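PDB 3X17: endoglucanase from Uncultured bacterium, which probably hydrolyses internal beta-1,4-glucosidic bonds of cellulose, as an endoglucanase of glycoside hydrolase family 9. Local coordinates for residues Thr185-Thr190 and Pro541-Asn546; Ala191-Lys196 and Tyr545-Val550; Val472-Lys477 and Gly525-Ala530. All coordinates share one frame; numbering follows the deposited sequence.

Contact 1 (Thr185-Thr190 and Pro541-Asn546); sequences TTTAVT and PAIDYN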
loop_
_atom_site.group_PDB
_atom_site.type_symbol
_atom_site.label_atom_id
_atom_site.label_comp_id
_atom_site.label_asym_id
_atom_site.label_seq_id
_atom_site.Cartn_x
_atom_site.Cartn_y
_atom_site.Cartn_z
ATOM N N THR A 185 2.852 1.830 13.950
ATOM C CA THR A 185 2.899 0.465 13.453
ATOM C C THR A 185 2.722 0.482 11.930
ATOM O O THR A 185 3.428 -0.212 11.206
ATOM C CB THR A 185 1.812 -0.417 14.155
ATOM O OG1 THR A 185 1.970 -0.320 15.589
ATOM C CG2 THR A 185 1.931 -1.886 13.733
ATOM N N THR A 186 1.887 1.394 11.442
ATOM C CA THR A 186 1.694 1.575 10.006
ATOM C C THR A 186 2.700 2.559 9.419
ATOM O O THR A 186 3.121 2.399 8.277
ATOM C CB THR A 186 0.261 2.086 9.687
ATOM O OG1 THR A 186 -0.079 3.110 10.628
ATOM C CG2 THR A 186 -0.779 0.944 9.763
ATOM N N THR A 187 3.029 3.610 10.169
ATOM C CA THR A 187 3.963 4.620 9.696
ATOM C C THR A 187 5.312 4.007 9.380
ATOM O O THR A 187 5.914 4.339 8.364
ATOM C CB THR A 187 4.180 5.792 10.722
ATOM O OG1 THR A 187 2.977 6.547 10.830
ATOM C CG2 THR A 187 5.299 6.790 10.230
ATOM N N ALA A 188 5.778 3.103 10.239
ATOM C CA ALA A 188 7.083 2.496 10.051
ATOM C C ALA A 188 7.114 1.548 8.846
ATOM O O ALA A 188 7.991 1.674 7.980
ATOM C CB ALA A 188 7.560 1.811 11.346
ATOM N N VAL A 189 6.083 0.722 8.666
ATOM C CA VAL A 189 6.096 -0.200 7.510
ATOM C C VAL A 189 5.836 0.558 6.218
ATOM O O VAL A 189 6.205 0.100 5.129
ATOM C CB VAL A 189 5.085 -1.380 7.638
ATOM C CG1 VAL A 189 5.320 -2.169 8.906
ATOM C CG2 VAL A 189 3.618 -0.921 7.505
ATOM N N THR A 190 5.069 1.641 6.322
ATOM C CA THR A 190 4.787 2.478 5.174
ATOM C C THR A 190 6.078 3.146 4.723
ATOM O O THR A 190 6.457 3.050 3.558
ATOM C CB THR A 190 3.750 3.567 5.551
ATOM O OG1 THR A 190 2.475 2.940 5.722
ATOM C CG2 THR A 190 3.637 4.632 4.445
ATOM N N PRO A 541 -9.327 4.888 2.978
ATOM C CA PRO A 541 -7.916 4.804 2.618
ATOM C C PRO A 541 -7.050 4.641 3.854
ATOM O O PRO A 541 -7.540 4.841 4.962
ATOM C CB PRO A 541 -7.648 6.152 1.946
ATOM C CG PRO A 541 -8.601 7.083 2.601
ATOM C CD PRO A 541 -9.832 6.270 2.943
ATOM N N ALA A 542 -5.808 4.205 3.679
ATOM C CA ALA A 542 -4.827 4.198 4.748
ATOM C C ALA A 542 -3.418 4.293 4.170
ATOM O O ALA A 542 -3.178 3.903 3.010
ATOM C CB ALA A 542 -4.984 2.922 5.609
ATOM N N ILE A 543 -2.484 4.795 4.977
ATOM C CA ILE A 543 -1.110 4.978 4.529
ATOM C C ILE A 543 -0.458 3.632 4.146
ATOM O O ILE A 543 0.367 3.579 3.231
ATOM C CB ILE A 543 -0.231 5.721 5.576
ATOM C CG1 ILE A 543 -0.250 5.002 6.930
ATOM C CG2 ILE A 543 -0.662 7.191 5.693
ATOM C CD1 ILE A 543 0.773 5.533 7.941
ATOM N N ASP A 544 -0.780 2.561 4.877
ATOM C CA ASP A 544 -0.181 1.262 4.551
ATOM C C ASP A 544 -0.812 0.610 3.303
ATOM O O ASP A 544 -0.263 -0.338 2.754
ATOM C CB ASP A 544 -0.158 0.314 5.761
ATOM C CG ASP A 544 -1.546 -0.098 6.209
ATOM O OD1 ASP A 544 -2.413 0.789 6.308
ATOM O OD2 ASP A 544 -1.776 -1.308 6.464
ATOM N N TYR A 545 -1.914 1.167 2.809
ATOM C CA TYR A 545 -2.507 0.681 1.571
ATOM C C TYR A 545 -1.758 1.300 0.391
ATOM O O TYR A 545 -1.465 0.627 -0.586
ATOM C CB TYR A 545 -3.977 1.069 1.464
ATOM C CG TYR A 545 -4.886 0.541 2.561
ATOM C CD1 TYR A 545 -4.461 -0.458 3.460
ATOM C CD2 TYR A 545 -6.222 0.920 2.587
ATOM C CE1 TYR A 545 -5.354 -0.987 4.410
ATOM C CE2 TYR A 545 -7.091 0.440 3.531
ATOM C CZ TYR A 545 -6.663 -0.491 4.450
ATOM O OH TYR A 545 -7.597 -0.996 5.316
ATOM N N ASN A 546 -1.452 2.585 0.513
ATOM C CA ASN A 546 -0.763 3.334 -0.512
ATOM C C ASN A 546 0.684 2.912 -0.722
ATOM O O ASN A 546 1.271 3.159 -1.777
ATOM C CB ASN A 546 -0.871 4.836 -0.228
ATOM C CG ASN A 546 -1.982 5.487 -1.037
ATOM O OD1 ASN A 546 -3.125 5.064 -0.937
ATOM N ND2 ASN A 546 -1.615 6.360 -1.986
#

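Contact 2 (Ala191-Lys196 and Tyr545-Val550); sequences AAQLLK and YNAPLV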
loop_
_atom_site.group_PDB
_atom_site.type_symbol
_atom_site.label_atom_id
_atom_site.label_comp_id
_atom_site.label_asym_id
_atom_site.label_seq_id
_atom_site.Cartn_x
_atom_site.Cartn_y
_atom_site.Cartn_z
ATOM N N ALA A 191 6.813 3.737 5.661
ATOM C CA ALA A 191 8.055 4.426 5.294
ATOM C C ALA A 191 9.071 3.446 4.674
ATOM O O ALA A 191 9.717 3.749 3.652
ATOM C CB ALA A 191 8.644 5.127 6.488
ATOM N N ALA A 192 9.151 2.255 5.257
ATOM C CA ALA A 192 10.054 1.194 4.751
ATOM C C ALA A 192 9.708 0.848 3.320
ATOM O O ALA A 192 10.599 0.619 2.512
ATOM C CB ALA A 192 9.959 -0.059 5.615
ATOM N N GLN A 193 8.413 0.735 3.028
ATOM C CA GLN A 193 7.989 0.342 1.698
ATOM C C GLN A 193 8.192 1.445 0.647
ATOM O O GLN A 193 8.608 1.166 -0.470
ATOM C CB GLN A 193 6.556 -0.195 1.680
ATOM C CG GLN A 193 6.358 -1.521 2.368
ATOM C CD GLN A 193 4.881 -1.916 2.452
ATOM O OE1 GLN A 193 4.358 -2.609 1.583
ATOM N NE2 GLN A 193 4.218 -1.502 3.524
ATOM N N LEU A 194 7.962 2.701 1.002
ATOM C CA LEU A 194 8.341 3.782 0.085
ATOM C C LEU A 194 9.853 3.776 -0.152
ATOM O O LEU A 194 10.325 3.987 -1.278
ATOM C CB LEU A 194 7.868 5.148 0.599
ATOM C CG LEU A 194 6.368 5.283 0.916
ATOM C CD1 LEU A 194 6.090 6.698 1.483
ATOM C CD2 LEU A 194 5.442 5.013 -0.302
ATOM N N LEU A 195 10.612 3.477 0.891
ATOM C CA LEU A 195 12.060 3.500 0.769
ATOM C C LEU A 195 12.498 2.440 -0.235
ATOM O O LEU A 195 13.390 2.670 -1.057
ATOM C CB LEU A 195 12.735 3.222 2.121
ATOM C CG LEU A 195 12.955 4.428 3.043
ATOM C CD1 LEU A 195 13.427 3.916 4.399
ATOM C CD2 LEU A 195 13.983 5.415 2.470
ATOM N N LYS A 196 11.858 1.277 -0.167
ATOM C CA LYS A 196 12.218 0.144 -1.019
ATOM C C LYS A 196 11.827 0.422 -2.457
ATOM O O LYS A 196 12.511 -0.007 -3.378
ATOM C CB LYS A 196 11.490 -1.110 -0.516
ATOM C CG LYS A 196 12.120 -2.403 -0.927
ATOM C CD LYS A 196 13.581 -2.486 -0.481
ATOM C CE LYS A 196 14.324 -3.449 -1.410
ATOM N NZ LYS A 196 15.802 -3.328 -1.200
ATOM N N TYR A 545 -1.914 1.167 2.809
ATOM C CA TYR A 545 -2.507 0.681 1.571
ATOM C C TYR A 545 -1.758 1.300 0.391
ATOM O O TYR A 545 -1.465 0.627 -0.586
ATOM C CB TYR A 545 -3.977 1.069 1.464
ATOM C CG TYR A 545 -4.886 0.541 2.561
ATOM C CD1 TYR A 545 -4.461 -0.458 3.460
ATOM C CD2 TYR A 545 -6.222 0.920 2.587
ATOM C CE1 TYR A 545 -5.354 -0.987 4.410
ATOM C CE2 TYR A 545 -7.091 0.440 3.531
ATOM C CZ TYR A 545 -6.663 -0.491 4.450
ATOM O OH TYR A 545 -7.597 -0.996 5.316
ATOM N N ASN A 546 -1.452 2.585 0.513
ATOM C CA ASN A 546 -0.763 3.334 -0.512
ATOM C C ASN A 546 0.684 2.912 -0.722
ATOM O O ASN A 546 1.271 3.159 -1.777
ATOM C CB ASN A 546 -0.871 4.836 -0.228
ATOM C CG ASN A 546 -1.982 5.487 -1.037
ATOM O OD1 ASN A 546 -3.125 5.064 -0.937
ATOM N ND2 ASN A 546 -1.615 6.360 -1.986
ATOM N N ALA A 547 1.269 2.308 0.300
ATOM C CA ALA A 547 2.691 1.976 0.268
ATOM C C ALA A 547 2.995 0.920 -0.803
ATOM O O ALA A 547 3.891 1.103 -1.597
ATOM C CB ALA A 547 3.153 1.508 1.634
ATOM N N PRO A 548 2.245 -0.201 -0.820
ATOM C CA PRO A 548 2.536 -1.159 -1.890
ATOM C C PRO A 548 2.025 -0.668 -3.244
ATOM O O PRO A 548 2.523 -1.108 -4.286
ATOM C CB PRO A 548 1.787 -2.439 -1.446
ATOM C CG PRO A 548 0.694 -1.934 -0.524
ATOM C CD PRO A 548 1.305 -0.744 0.182
ATOM N N LEU A 549 1.025 0.217 -3.241
ATOM C CA LEU A 549 0.605 0.862 -4.481
ATOM C C LEU A 549 1.741 1.684 -5.108
ATOM O O LEU A 549 1.990 1.594 -6.305
ATOM C CB LEU A 549 -0.668 1.718 -4.290
ATOM C CG LEU A 549 -1.123 2.545 -5.499
ATOM C CD1 LEU A 549 -1.371 1.680 -6.759
ATOM C CD2 LEU A 549 -2.355 3.433 -5.178
ATOM N N VAL A 550 2.371 2.530 -4.322
ATOM C CA VAL A 550 3.526 3.279 -4.800
ATOM C C VAL A 550 4.633 2.313 -5.264
ATOM O O VAL A 550 5.236 2.541 -6.302
ATOM C CB VAL A 550 4.105 4.223 -3.701
ATOM C CG1 VAL A 550 5.535 4.705 -4.070
ATOM C CG2 VAL A 550 3.182 5.422 -3.488
#

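Contact 3 (Val472-Lys477 and Gly525-Ala530); sequences VNPLAK and GPRGYA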
loop_
_atom_site.group_PDB
_atom_site.type_symbol
_atom_site.label_atom_id
_atom_site.label_comp_id
_atom_site.label_asym_id
_atom_site.label_seq_id
_atom_site.Cartn_x
_atom_site.Cartn_y
_atom_site.Cartn_z
ATOM N N VAL A 472 -10.323 -3.268 -13.274
ATOM C CA VAL A 472 -10.489 -4.644 -13.736
ATOM C C VAL A 472 -10.999 -5.540 -12.610
ATOM O O VAL A 472 -10.260 -6.322 -12.023
ATOM C CB VAL A 472 -9.215 -5.224 -14.458
ATOM C CG1 VAL A 472 -9.504 -6.649 -15.027
ATOM C CG2 VAL A 472 -8.814 -4.319 -15.625
ATOM N N ASN A 473 -12.289 -5.416 -12.318
ATOM C CA ASN A 473 -12.908 -6.064 -11.162
ATOM C C ASN A 473 -14.430 -6.062 -11.361
ATOM O O ASN A 473 -14.945 -5.344 -12.219
ATOM C CB ASN A 473 -12.516 -5.331 -9.872
ATOM C CG ASN A 473 -12.996 -3.881 -9.852
ATOM O OD1 ASN A 473 -14.193 -3.616 -9.968
ATOM N ND2 ASN A 473 -12.052 -2.933 -9.776
ATOM N N PRO A 474 -15.156 -6.900 -10.615
ATOM C CA PRO A 474 -16.522 -7.112 -11.088
ATOM C C PRO A 474 -17.413 -5.888 -10.891
ATOM O O PRO A 474 -18.539 -5.881 -11.370
ATOM C CB PRO A 474 -17.026 -8.265 -10.212
ATOM C CG PRO A 474 -16.024 -8.405 -9.113
ATOM C CD PRO A 474 -14.733 -7.942 -9.666
ATOM N N LEU A 475 -16.941 -4.899 -10.119
ATOM C CA LEU A 475 -17.708 -3.658 -9.873
ATOM C C LEU A 475 -17.295 -2.550 -10.838
ATOM O O LEU A 475 -17.801 -1.433 -10.771
ATOM C CB LEU A 475 -17.507 -3.188 -8.430
ATOM C CG LEU A 475 -17.973 -4.202 -7.385
ATOM C CD1 LEU A 475 -17.629 -3.709 -5.997
ATOM C CD2 LEU A 475 -19.494 -4.584 -7.533
ATOM N N ALA A 476 -16.337 -2.850 -11.716
ATOM C CA ALA A 476 -15.870 -1.866 -12.659
ATOM C C ALA A 476 -15.459 -0.590 -11.919
ATOM O O ALA A 476 -15.773 0.533 -12.362
ATOM C CB ALA A 476 -16.981 -1.564 -13.693
ATOM N N LYS A 477 -14.832 -0.772 -10.757
ATOM C CA LYS A 477 -14.556 0.343 -9.838
ATOM C C LYS A 477 -13.075 0.663 -9.851
ATOM O O LYS A 477 -12.235 -0.240 -9.717
ATOM C CB LYS A 477 -14.944 -0.047 -8.414
ATOM C CG LYS A 477 -14.956 1.131 -7.399
ATOM C CD LYS A 477 -16.205 2.010 -7.571
ATOM C CE LYS A 477 -16.136 3.292 -6.713
ATOM N NZ LYS A 477 -17.021 4.408 -7.255
ATOM N N GLY A 525 -17.451 -11.402 -1.168
ATOM C CA GLY A 525 -16.114 -11.413 -1.798
ATOM C C GLY A 525 -15.747 -10.152 -2.581
ATOM O O GLY A 525 -15.747 -9.061 -2.026
ATOM N N PRO A 526 -15.381 -10.295 -3.874
ATOM C CA PRO A 526 -14.858 -9.137 -4.609
ATOM C C PRO A 526 -15.951 -8.119 -4.860
ATOM O O PRO A 526 -15.690 -7.023 -5.371
ATOM C CB PRO A 526 -14.398 -9.748 -5.938
ATOM C CG PRO A 526 -15.322 -10.945 -6.136
ATOM C CD PRO A 526 -15.595 -11.469 -4.747
ATOM N N ARG A 527 -17.180 -8.488 -4.521
ATOM C CA ARG A 527 -18.282 -7.560 -4.591
ATOM C C ARG A 527 -18.643 -6.899 -3.270
ATOM O O ARG A 527 -19.561 -6.077 -3.232
ATOM C CB ARG A 527 -19.517 -8.233 -5.174
ATOM C CG ARG A 527 -19.513 -8.267 -6.685
ATOM C CD ARG A 527 -20.814 -8.884 -7.173
ATOM N NE ARG A 527 -20.898 -8.841 -8.618
ATOM C CZ ARG A 527 -20.386 -9.779 -9.403
ATOM N NH1 ARG A 527 -19.816 -10.848 -8.868
ATOM N NH2 ARG A 527 -20.477 -9.658 -10.715
ATOM N N GLY A 528 -17.931 -7.247 -2.197
ATOM C CA GLY A 528 -18.264 -6.728 -0.860
ATOM C C GLY A 528 -17.784 -5.315 -0.549
ATOM O O GLY A 528 -16.968 -5.113 0.325
ATOM N N TYR A 529 -18.260 -4.330 -1.300
ATOM C CA TYR A 529 -17.717 -2.964 -1.189
ATOM C C TYR A 529 -18.826 -1.966 -1.444
ATOM O O TYR A 529 -19.663 -2.197 -2.303
ATOM C CB TYR A 529 -16.608 -2.729 -2.228
ATOM C CG TYR A 529 -16.330 -1.260 -2.508
ATOM C CD1 TYR A 529 -15.376 -0.564 -1.773
ATOM C CD2 TYR A 529 -17.006 -0.581 -3.526
ATOM C CE1 TYR A 529 -15.087 0.786 -2.052
ATOM C CE2 TYR A 529 -16.739 0.778 -3.797
ATOM C CZ TYR A 529 -15.813 1.465 -3.015
ATOM O OH TYR A 529 -15.526 2.799 -3.273
ATOM N N ALA A 530 -18.752 -0.801 -0.814
ATOM C CA ALA A 530 -19.751 0.254 -1.065
ATOM C C ALA A 530 -19.140 1.633 -1.049
ATOM O O ALA A 530 -18.526 2.043 -0.058
ATOM C CB ALA A 530 -20.898 0.179 -0.051
#

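Contact 1 (Thr185-Thr190 and Pro541-Asn546)
The backbones come closest at Thr190, well inside helix 184-200, and Asp544 of segment 541-546, with 5.2 Å between their CA atoms. Ile543 supplies much of the side-chain packing. Its CG1 sits between the backbone N and the carbonyl carbon (chi1 56°) and lies across Thr186 and Thr190, while Ile543 CD1 ends 3.7 Å from the Thr186 OG1 and against the Thr187 backbone. Thr186 turns its methyl toward the acid instead: Thr186 CG2 is 3.8 Å from the Asp544 CG. The Thr186 hydroxyl is hydrogen-bonded to Asp176, and the Ile543 backbone bonds to Asp176 as well, so this one residue joins both segments. Thr190 OG1 lies 3.4 Å from the Asp544 CA, but its proton goes back into its own helix, to Thr186 O at 2.7 Å. Thr190 OG1 lies 39° out of that carbonyl plane, while Thr190 N reaches the same oxygen from the opposite face. The Ile543 carbonyl is taken by Tyr127 of helix 115-130. The hydroxyls of Thr186, Thr187 and Thr190 are engaged by Asp176, Tyr183 O and Thr186 O respectively, so the buried interface rests on van der Waals contact despite its polar composition.

Contact 2 (Ala191-Lys196 and Tyr545-Val550)
Gln193 and Leu194 of helix 184-200 pack on Ala547, Pro548 and Val550 of helix 543-558. The short segments run almost parallel, with 8° between their directions and 8.5 Å between their axes; the small Ala547, whose CA is 5.7 Å from the Gln193 CA, suits this close approach. The purely apolar part is carried by Leu194 CD2, which meets the branch point of the valine: it lies 3.7 Å from the Val550 CB and nearly as near both of its methyls, the two side chains crossing at about a right angle. The same methyl also reaches the backbone of Ala547. The second kind of contact sets an amide against aliphatic carbon. The extended chain of Gln193 (chi2 173°) carries its amide past the alanine, with NE2 3.7 Å from the Ala547 CB and OE1 3.8 Å from the Pro548 CD. These are packing contacts; NE2 gives its hydrogen bond to Val189 O, one turn earlier in its own helix. Pro548 has no backbone N-H, and helix 543-558 is kinked there. Near-parallel packing of this kind is consistent with two helices of one layer in the (alpha/alpha)6 barrel. Tyr127 of helix 115-130 touches both Leu194 and Ala547, helix 221-235 packs on Leu194 through Val226, and helix 435-452 borders the other part of the contact, with Met444 on Gln193 and Lys437 on Pro548.

Contact 3 (Val472-Lys477 and Gly525-Ala530)
A proline carbon lies over the flat head of an arginine: Pro474 CB stands 3.7 Å above the guanidinium plane of Arg527, over its centre. The arginine chain is extended from CG to NE, and its NH2 forms a salt bridge with Asp81. Pro474 also meets the other proline, Pro474 CG lying 3.8 Å from the Pro526 CB, with the two side chains crossing at about a right angle. Next along the chain, Leu475 divides its methyls between two neighbours. Leu475 CD2 rests 3.8 Å from the Arg527 CG, whereas Leu475 CD1 lies 4.0 Å from the Tyr529 CB. Both segments are loops of the family 9 catalytic region placed beside the N-terminal Ig-like domain: Asp81 belongs to that domain, Val472 touches its strand 32-37, and Ala476 packs on strand 17-19. The loop 472-477 is shaped by a type I beta turn from Asn473 to Ala476, and the Asn473 side chain braces it. Asn473 OD1 accepts a nearly straight bond from Lys477 N (3.0 Å, 173°) and a weak one from Leu475 N, while Asn473 ND2 returns a bond to Lys477 O at 2.7 Å, in the carbonyl plane and on a lone pair. Just after this turn, Lys477 bends at chi2 (77°) and its aliphatic part crosses Tyr529 at about a right angle, Lys477 CE coming within 3.5 Å of the Tyr529 OH. An alanine in place of Tyr529 would probably open a gap beside the Lys477 methylenes and leave Asn539 without the hydroxyl it bonds. Lys477 NZ itself forms a salt bridge with Asp531 and hydrogen bonds with Pro487 O and Asn486.

Contacts 1 and 2 are successive levels of one interface between helix 184-200 and helix 543-558. Their centres are 8 Å apart, and they meet where Thr190 CA lies 4.0 Å from Ala547 CB; Tyr545 and Asn546 belong to both. Contact 1 lies nearer a bound calcium ion, about 8 Å from the Val189 side chain against about 13 Å for that of Gln193 in contact 2; the Ile543 side chain is about 12 Å from the zinc ion. Contact 3 stands apart at the border with the Ig-like domain, its centre about 23 Å from that of contact 1 and 24 Å from that of contact 2. In sequence, both of its loops fall between the two helices.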